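PDB 3FES: ATP-dependent Clp endopeptidase from Clostridium difficile, which probably serves as the amino-terminal domain of the Clp ATPase ClpC, which helps recognise adaptors and substrates for degradation by the Clp protease. Local coordinates for residues A[113-118]-A[133-138]. Residues are numbered along the deposited sequence; the frame is centred on the assembly and turned at random.
Sequences AIIQEG and DRTLAQ
I115 of helix 107-117 packs against T135 and L136 of helix 132-142. It is the one residue of 113-118 that touches 133-138. Its two branches divide the work. CG1 lies beside the backbone N (chi1 -67°) and the chain then runs on extended (chi2 168°), which carries CD1 across to the other helix. There CD1 sits 3.9 Å from T135 CG2 and 4.0 Å from the backbone N of L136. The methyl thus rests against the helix backbone as well as a side chain. The shorter branch, CG2, meets L136 CD1 at 4.1 Å. The I115 and L136 CA atoms are 7.2 Å apart, and no hydrogen bond joins the segments. The contact is apolar.

Both helices belong to the Clp amino-terminal domain, a bundle built mostly of helices. Helix 120-129 lies between them in sequence, and the contact packs helix 132-142 against helix 107-117.

The T135 side is the tighter one. T135 is buried, and its side chain also touches V51 and V55 of helix 47-55 and L126 of helix 120-129. Its OG1 is hydrogen-bonded to V131 O, one turn back, while CG2 faces I115. The L136 side is looser. L136 is partly exposed, and its side chain reaches I115 through CD1 alone.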
loop_
_atom_site.group_PDB
_atom_site.type_symbol
_atom_site.label_atom_id
_atom_site.label_comp_id
_atom_site.label_asym_id
_atom_site.label_seq_id
_atom_site.Cartn_x
_atom_site.Cartn_y
_atom_site.Cartn_z
ATOM N N ALA A 113 5.765 5.657 2.478
ATOM C CA ALA A 113 6.855 4.678 2.476
ATOM C C ALA A 113 6.943 3.904 1.165
ATOM O O ALA A 113 8.060 3.657 0.670
ATOM C CB ALA A 113 6.616 3.693 3.665
ATOM N N ILE A 114 5.785 3.532 0.599
ATOM C CA ILE A 114 5.755 2.875 -0.721
ATOM C C ILE A 114 6.467 3.779 -1.713
ATOM O O ILE A 114 7.387 3.354 -2.422
ATOM C CB ILE A 114 4.308 2.581 -1.199
ATOM C CG1 ILE A 114 3.727 1.393 -0.395
ATOM C CG2 ILE A 114 4.300 2.153 -2.690
ATOM C CD1 ILE A 114 2.228 1.147 -0.694
ATOM N N ILE A 115 6.049 5.031 -1.752
ATOM C CA ILE A 115 6.643 6.017 -2.707
ATOM C C ILE A 115 8.142 6.238 -2.493
ATOM O O ILE A 115 8.951 6.211 -3.457
ATOM C CB ILE A 115 5.861 7.331 -2.663
ATOM C CG1 ILE A 115 4.458 7.078 -3.211
ATOM C CG2 ILE A 115 6.578 8.478 -3.503
ATOM C CD1 ILE A 115 3.454 8.233 -2.951
ATOM N N GLN A 116 8.527 6.439 -1.241
ATOM C CA GLN A 116 9.931 6.580 -0.876
ATOM C C GLN A 116 10.804 5.403 -1.244
ATOM O O GLN A 116 11.952 5.607 -1.676
ATOM C CB GLN A 116 10.068 6.794 0.613
ATOM C CG GLN A 116 10.096 8.220 0.955
ATOM C CD GLN A 116 11.330 8.855 0.434
ATOM O OE1 GLN A 116 12.443 8.385 0.695
ATOM N NE2 GLN A 116 11.157 9.899 -0.355
ATOM N N GLU A 117 10.264 4.195 -1.081
ATOM C CA GLU A 117 11.021 2.970 -1.377
ATOM C C GLU A 117 11.408 2.940 -2.869
ATOM O O GLU A 117 12.515 2.509 -3.240
ATOM C CB GLU A 117 10.254 1.710 -0.924
ATOM C CG GLU A 117 11.138 0.465 -0.859
ATOM C CD GLU A 117 11.358 -0.155 -2.235
ATOM O OE1 GLU A 117 10.534 0.128 -3.145
ATOM O OE2 GLU A 117 12.339 -0.929 -2.425
ATOM N N GLY A 118 10.499 3.417 -3.712
ATOM C CA GLY A 118 10.844 3.766 -5.093
ATOM C C GLY A 118 10.887 2.640 -6.111
ATOM O O GLY A 118 10.867 2.889 -7.298
ATOM N N ASP A 133 4.404 11.143 -9.210
ATOM C CA ASP A 133 4.640 12.407 -8.522
ATOM C C ASP A 133 3.328 13.072 -8.133
ATOM O O ASP A 133 3.300 13.848 -7.186
ATOM C CB ASP A 133 5.458 13.382 -9.392
ATOM C CG ASP A 133 6.956 13.031 -9.434
ATOM O OD1 ASP A 133 7.459 12.283 -8.552
ATOM O OD2 ASP A 133 7.642 13.540 -10.342
ATOM N N ARG A 134 2.263 12.824 -8.900
ATOM C CA ARG A 134 0.949 13.387 -8.575
ATOM C C ARG A 134 0.398 12.772 -7.282
ATOM O O ARG A 134 -0.203 13.458 -6.454
ATOM C CB ARG A 134 -0.012 13.164 -9.727
ATOM C CG ARG A 134 0.456 13.894 -10.987
ATOM C CD ARG A 134 -0.696 14.331 -11.835
ATOM N NE ARG A 134 -1.391 15.413 -11.163
ATOM C CZ ARG A 134 -1.142 16.698 -11.378
ATOM N NH1 ARG A 134 -0.226 17.070 -12.269
ATOM N NH2 ARG A 134 -1.817 17.615 -10.699
ATOM N N THR A 135 0.642 11.479 -7.122
ATOM C CA THR A 135 0.235 10.754 -5.897
ATOM C C THR A 135 0.971 11.335 -4.706
ATOM O O THR A 135 0.352 11.614 -3.680
ATOM C CB THR A 135 0.483 9.226 -6.048
ATOM O OG1 THR A 135 -0.271 8.740 -7.166
ATOM C CG2 THR A 135 0.061 8.466 -4.814
ATOM N N LEU A 136 2.283 11.524 -4.835
ATOM C CA LEU A 136 3.061 12.178 -3.793
ATOM C C LEU A 136 2.542 13.581 -3.424
ATOM O O LEU A 136 2.438 13.905 -2.249
ATOM C CB LEU A 136 4.520 12.244 -4.191
ATOM C CG LEU A 136 5.431 12.847 -3.125
ATOM C CD1 LEU A 136 5.368 12.068 -1.835
ATOM C CD2 LEU A 136 6.840 12.896 -3.702
ATOM N N ALA A 137 2.254 14.401 -4.426
ATOM C CA ALA A 137 1.731 15.738 -4.186
ATOM C C ALA A 137 0.412 15.683 -3.415
ATOM O O ALA A 137 0.242 16.400 -2.446
ATOM C CB ALA A 137 1.556 16.487 -5.513
ATOM N N GLN A 138 -0.503 14.830 -3.856
ATOM C CA GLN A 138 -1.848 14.732 -3.266
ATOM C C GLN A 138 -1.743 14.217 -1.827
ATOM O O GLN A 138 -2.465 14.667 -0.928
ATOM C CB GLN A 138 -2.719 13.752 -4.066
ATOM C CG GLN A 138 -4.168 13.694 -3.562
ATOM C CD GLN A 138 -4.914 14.943 -3.911
ATOM O OE1 GLN A 138 -5.036 15.273 -5.089
ATOM N NE2 GLN A 138 -5.426 15.669 -2.889
#